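Local coordinates for protein TqaA (Penicillium aethiopicum, PDB 5DLK) that forms the terminal condensation-like (CT) domain of a fungal nonribosomal peptide synthetase and probably closes the carrier-bound peptide into a macrocycle, at residues Leu52-Ala57 and Gly107-Leu112; Thr100-His105 and Leu148-Gly153. All coordinates share one frame; numbering follows the deposited sequence.

In the fold
From the N terminus, segment 52-57 spans the junction where strand 47-53 gives way to helix 56-63. After 100-105 the chain turns back as 108-115, and interaction 1 closes its loop here, with 49 residues between its segments. Interaction 2 opens at 100-105, inside that loop, and closes at 148-153, beyond it, so the two contacts cross rather than nest. They meet in one three-stranded antiparallel sheet ordered 47-53, 108-115, 100-105. Interaction 1 joins its first strand to the middle one; interaction 2 lays the loop between helix 132-144 and strand 158-163 against the opposite outer strand. Between them, I110 N to V103 O (2.8 Å) is a probable hydrogen bond.

Interaction 1: Leu52-Ala57 and Gly107-Leu112; sequences LPATQA and GHPIQL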
loop_
_atom_site.group_PDB
_atom_site.type_symbol
_atom_site.label_atom_id
_atom_site.label_comp_id
_atom_site.label_asym_id
_atom_site.label_seq_id
_atom_site.Cartn_x
_atom_site.Cartn_y
_atom_site.Cartn_z
ATOM N N LEU A 52 -15.141 2.733 -12.517
ATOM C CA LEU A 52 -14.020 1.918 -13.020
ATOM C C LEU A 52 -13.888 0.629 -12.224
ATOM O O LEU A 52 -14.337 0.547 -11.092
ATOM C CB LEU A 52 -12.696 2.690 -12.944
ATOM C CG LEU A 52 -12.617 4.053 -13.622
ATOM C CD1 LEU A 52 -12.889 5.156 -12.598
ATOM C CD2 LEU A 52 -11.280 4.245 -14.298
ATOM N N PRO A 53 -13.242 -0.392 -12.808
ATOM C CA PRO A 53 -12.949 -1.550 -11.956
ATOM C C PRO A 53 -11.958 -1.140 -10.875
ATOM O O PRO A 53 -11.136 -0.243 -11.122
ATOM C CB PRO A 53 -12.322 -2.568 -12.934
ATOM C CG PRO A 53 -12.709 -2.057 -14.326
ATOM C CD PRO A 53 -12.744 -0.565 -14.184
ATOM N N ALA A 54 -12.066 -1.752 -9.697
ATOM C CA ALA A 54 -11.021 -1.635 -8.695
ATOM C C ALA A 54 -9.862 -2.552 -9.130
ATOM O O ALA A 54 -10.098 -3.602 -9.720
ATOM C CB ALA A 54 -11.536 -2.032 -7.344
ATOM N N THR A 55 -8.629 -2.169 -8.831
ATOM C CA THR A 55 -7.486 -3.005 -9.220
ATOM C C THR A 55 -7.360 -4.204 -8.292
ATOM O O THR A 55 -7.917 -4.218 -7.187
ATOM C CB THR A 55 -6.174 -2.228 -9.174
ATOM O OG1 THR A 55 -5.871 -1.886 -7.810
ATOM C CG2 THR A 55 -6.264 -0.966 -10.009
ATOM N N GLN A 56 -6.598 -5.205 -8.727
ATOM C CA GLN A 56 -6.342 -6.350 -7.887
ATOM C C GLN A 56 -5.655 -5.922 -6.597
ATOM O O GLN A 56 -5.959 -6.447 -5.528
ATOM C CB GLN A 56 -5.463 -7.378 -8.635
ATOM C CG GLN A 56 -5.328 -8.685 -7.893
ATOM C CD GLN A 56 -4.728 -9.770 -8.781
ATOM O OE1 GLN A 56 -4.430 -9.522 -9.933
ATOM N NE2 GLN A 56 -4.530 -10.954 -8.225
ATOM N N ALA A 57 -4.739 -4.961 -6.694
ATOM C CA ALA A 57 -4.031 -4.497 -5.492
ATOM C C ALA A 57 -4.987 -3.768 -4.534
ATOM O O ALA A 57 -4.938 -3.960 -3.319
ATOM C CB ALA A 57 -2.860 -3.588 -5.873
ATOM N N GLY A 107 -19.527 -10.061 -8.446
ATOM C CA GLY A 107 -18.562 -10.567 -7.500
ATOM C C GLY A 107 -17.196 -9.918 -7.546
ATOM O O GLY A 107 -16.269 -10.476 -6.981
ATOM N N HIS A 108 -16.993 -8.802 -8.240
ATOM C CA HIS A 108 -15.617 -8.325 -8.185
ATOM C C HIS A 108 -15.792 -6.823 -8.200
ATOM O O HIS A 108 -16.678 -6.295 -8.889
ATOM C CB HIS A 108 -14.655 -8.793 -9.331
ATOM C CG HIS A 108 -15.177 -9.851 -10.260
ATOM N ND1 HIS A 108 -14.693 -9.927 -11.557
ATOM C CD2 HIS A 108 -16.303 -10.633 -10.239
ATOM C CE1 HIS A 108 -15.380 -10.820 -12.242
ATOM N NE2 HIS A 108 -16.379 -11.256 -11.465
ATOM N N PRO A 109 -14.847 -6.124 -7.552
ATOM C CA PRO A 109 -15.031 -4.765 -7.044
ATOM C C PRO A 109 -14.897 -3.646 -8.080
ATOM O O PRO A 109 -14.059 -3.683 -8.970
ATOM C CB PRO A 109 -13.928 -4.656 -5.992
ATOM C CG PRO A 109 -12.816 -5.520 -6.496
ATOM C CD PRO A 109 -13.489 -6.637 -7.250
ATOM N N ILE A 110 -15.745 -2.637 -7.933
ATOM C CA ILE A 110 -15.711 -1.481 -8.805
ATOM C C ILE A 110 -15.614 -0.244 -7.953
ATOM O O ILE A 110 -16.005 -0.268 -6.789
ATOM C CB ILE A 110 -16.969 -1.395 -9.684
ATOM C CG1 ILE A 110 -18.205 -1.443 -8.801
ATOM C CG2 ILE A 110 -17.003 -2.561 -10.661
ATOM C CD1 ILE A 110 -19.511 -1.176 -9.549
ATOM N N GLN A 111 -15.089 0.835 -8.510
ATOM C CA GLN A 111 -15.074 2.069 -7.752
ATOM C C GLN A 111 -15.931 3.143 -8.446
ATOM O O GLN A 111 -15.875 3.328 -9.656
ATOM C CB GLN A 111 -13.631 2.533 -7.511
ATOM C CG GLN A 111 -12.806 2.792 -8.725
ATOM C CD GLN A 111 -11.294 2.750 -8.447
ATOM O OE1 GLN A 111 -10.784 3.355 -7.504
ATOM N NE2 GLN A 111 -10.571 2.067 -9.318
ATOM N N LEU A 112 -16.788 3.779 -7.653
ATOM C CA LEU A 112 -17.638 4.868 -8.126
ATOM C C LEU A 112 -17.013 6.175 -7.681
ATOM O O LEU A 112 -16.917 6.442 -6.487
ATOM C CB LEU A 112 -19.062 4.733 -7.573
ATOM C CG LEU A 112 -19.978 3.632 -8.117
ATOM C CD1 LEU A 112 -19.574 2.241 -7.636
ATOM C CD2 LEU A 112 -21.422 3.910 -7.758
#
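L52 pairs with Q111 through both backbone groups: L52 N gives a hydrogen bond to Q111 O (3.0 Å), and Q111 N returns one to L52 O (2.7 Å). P53 follows opposite I110 as a non-hydrogen-bonded pair, with CA of P53 and CA of I110 4.2 Å apart and the two side chains diverging. This is the antiparallel pairing of an outer strand, 47-53, with the middle strand of a three-stranded sheet in the condensation domain. The carbonyl of P53 is taken by a side chain instead: Q111 NE2 lies 3.0 Å from P53 O, above the carbonyl plane, and OE1 of the same amide bonds to Q58. Q111 CG, set between its own backbone N and carbonyl carbon (chi1 59°), passes close to L52 O. An alanine in place of Q111 would probably leave P53 O and the Q58 amide each without this partner. A54 N then bonds to P109 O (2.9 Å), while A54 CB packs on P109 CB at 3.8 Å. T55 is the N-cap of helix 56-63, its side chain capping a backbone N of the first turn, while its own N bonds to Q58 OE1.

Interaction 2: Thr100-His105 and Leu148-Gly153; sequences TSFVEH and LNVLGG
L151, F102 and G153 have the most surface buried here, and L151 reaches the strand with both methyls. Its CD2 lies 4.0 Å from F102 CB, while CD1 meets the carboxylate of E104 at OE2 (3.6 Å), the two side chains crossing at a slant. The backbone of L151 takes part too: V103 CA points its hydrogen at L151 O, 3.4 Å away and fairly straight (157° at the hydrogen), and a water spans from the same oxygen to E104 N.

F102 runs alongside V150, the two side chains pointing the same way, with V150 CG1 3.9 Å from F102 CD1. One ring face carries T100 CG2 toward its rim, and a second water sits at the ring edge in plane. This water accepts from F102 N and lies within donating distance of V150 O, though it has more acceptors in reach than protons. I62 of helix 56-63 touches both F102 and L151. The carbonyl of F102 is less comfortably placed: its O lies 2.9 Å from V150 O, two acceptors, and G153 N, though 3.1 Å away, is badly angled for a hydrogen bond. CA-H groups of L151 and G153 approach this oxygen instead.

G153 fits closely against the strand, its CA 3.6 Å from V103 CG1. A CB there would crowd that methyl, and at its phi of 100° would also jam against G152 O. Its own carbonyl accepts the hydroxyl of S101 (OG to G153 O 2.6 Å), carried there by OG lying anti to S101 N (chi1 157°).

The arrangement is a pair of overlapping type I turns, N149-G152 and V150-G153, set against the outer strand of a small antiparallel sheet in the condensation domain, with two waters between the backbones.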
loop_
_atom_site.group_PDB
_atom_site.type_symbol
_atom_site.label_atom_id
_atom_site.label_comp_id
_atom_site.label_asym_id
_atom_site.label_seq_id
_atom_site.Cartn_x
_atom_site.Cartn_y
_atom_site.Cartn_z
ATOM N N THR A 100 -14.222 8.457 -3.608
ATOM C CA THR A 100 -14.578 7.203 -4.244
ATOM C C THR A 100 -15.280 6.248 -3.278
ATOM O O THR A 100 -14.884 6.093 -2.118
ATOM C CB THR A 100 -13.306 6.531 -4.847
ATOM O OG1 THR A 100 -12.766 7.385 -5.856
ATOM C CG2 THR A 100 -13.641 5.226 -5.467
ATOM N N SER A 101 -16.321 5.605 -3.794
ATOM C CA SER A 101 -17.107 4.601 -3.112
ATOM C C SER A 101 -16.839 3.250 -3.788
ATOM O O SER A 101 -16.680 3.189 -5.014
ATOM C CB SER A 101 -18.595 5.001 -3.183
ATOM O OG SER A 101 -19.471 3.905 -3.036
ATOM N N PHE A 102 -16.762 2.182 -3.000
ATOM C CA PHE A 102 -16.466 0.858 -3.540
ATOM C C PHE A 102 -17.636 -0.071 -3.331
ATOM O O PHE A 102 -18.175 -0.163 -2.229
ATOM C CB PHE A 102 -15.217 0.241 -2.877
ATOM C CG PHE A 102 -13.973 1.037 -3.071
ATOM C CD1 PHE A 102 -13.675 2.098 -2.235
ATOM C CD2 PHE A 102 -13.070 0.703 -4.076
ATOM C CE1 PHE A 102 -12.516 2.841 -2.421
ATOM C CE2 PHE A 102 -11.920 1.431 -4.266
ATOM C CZ PHE A 102 -11.638 2.506 -3.444
ATOM N N VAL A 103 -18.037 -0.769 -4.385
ATOM C CA VAL A 103 -18.989 -1.854 -4.208
ATOM C C VAL A 103 -18.568 -3.020 -5.074
ATOM O O VAL A 103 -17.689 -2.902 -5.925
ATOM C CB VAL A 103 -20.458 -1.459 -4.577
ATOM C CG1 VAL A 103 -20.963 -0.318 -3.712
ATOM C CG2 VAL A 103 -20.568 -1.101 -6.050
ATOM N N GLU A 104 -19.213 -4.147 -4.847
ATOM C CA GLU A 104 -18.961 -5.335 -5.618
ATOM C C GLU A 104 -20.046 -5.454 -6.682
ATOM O O GLU A 104 -21.216 -5.360 -6.364
ATOM C CB GLU A 104 -18.985 -6.551 -4.704
ATOM C CG GLU A 104 -17.824 -7.501 -4.801
ATOM C CD GLU A 104 -17.839 -8.520 -3.674
ATOM O OE1 GLU A 104 -18.933 -8.883 -3.193
ATOM O OE2 GLU A 104 -16.751 -8.946 -3.243
ATOM N N HIS A 105 -19.658 -5.630 -7.944
ATOM C CA HIS A 105 -20.437 -6.489 -8.852
ATOM C C HIS A 105 -19.819 -7.521 -9.701
ATOM O O HIS A 105 -18.687 -7.449 -10.196
ATOM C CB HIS A 105 -21.371 -5.669 -9.668
ATOM C CG HIS A 105 -21.119 -5.607 -11.144
ATOM N ND1 HIS A 105 -21.265 -6.659 -12.029
ATOM C CD2 HIS A 105 -20.947 -4.481 -11.902
ATOM C CE1 HIS A 105 -21.012 -6.202 -13.248
ATOM N NE2 HIS A 105 -20.821 -4.884 -13.200
ATOM N N LEU A 148 -16.690 -1.605 9.894
ATOM C CA LEU A 148 -16.188 -1.285 8.564
ATOM C C LEU A 148 -16.738 -2.279 7.553
ATOM O O LEU A 148 -16.711 -3.496 7.777
ATOM C CB LEU A 148 -14.654 -1.296 8.538
ATOM C CG LEU A 148 -13.983 -0.936 7.202
ATOM C CD1 LEU A 148 -14.227 0.507 6.830
ATOM C CD2 LEU A 148 -12.481 -1.233 7.260
ATOM N N ASN A 149 -17.245 -1.744 6.449
ATOM C CA ASN A 149 -17.746 -2.549 5.345
ATOM C C ASN A 149 -17.554 -1.788 4.035
ATOM O O ASN A 149 -18.515 -1.257 3.452
ATOM C CB ASN A 149 -19.221 -2.908 5.562
ATOM C CG ASN A 149 -19.775 -3.786 4.452
ATOM O OD1 ASN A 149 -19.037 -4.520 3.795
ATOM N ND2 ASN A 149 -21.081 -3.707 4.236
ATOM N N VAL A 150 -16.298 -1.725 3.589
ATOM C CA VAL A 150 -15.923 -0.898 2.463
ATOM C C VAL A 150 -16.729 -1.250 1.219
ATOM O O VAL A 150 -17.140 -0.361 0.479
ATOM C CB VAL A 150 -14.405 -1.013 2.162
ATOM C CG1 VAL A 150 -14.055 -0.324 0.845
ATOM C CG2 VAL A 150 -13.599 -0.409 3.313
ATOM N N LEU A 151 -16.985 -2.537 1.010
ATOM C CA LEU A 151 -17.677 -2.963 -0.212
ATOM C C LEU A 151 -19.187 -2.730 -0.134
ATOM O O LEU A 151 -19.916 -3.002 -1.094
ATOM C CB LEU A 151 -17.385 -4.430 -0.506
ATOM C CG LEU A 151 -15.949 -4.620 -0.999
ATOM C CD1 LEU A 151 -15.676 -6.087 -1.305
ATOM C CD2 LEU A 151 -15.659 -3.727 -2.217
ATOM N N GLY A 152 -19.645 -2.211 1.000
ATOM C CA GLY A 152 -21.031 -1.777 1.128
ATOM C C GLY A 152 -21.325 -0.452 0.443
ATOM O O GLY A 152 -22.494 -0.058 0.299
ATOM N N GLY A 153 -20.272 0.253 0.039
ATOM C CA GLY A 153 -20.407 1.503 -0.691
ATOM C C GLY A 153 -20.243 2.798 0.092
ATOM O O GLY A 153 -20.133 3.864 -0.500
HETATM O O HOH W 1 -16.853 2.116 -0.205
HETATM O O HOH W 2 -21.227 -4.537 -2.737
#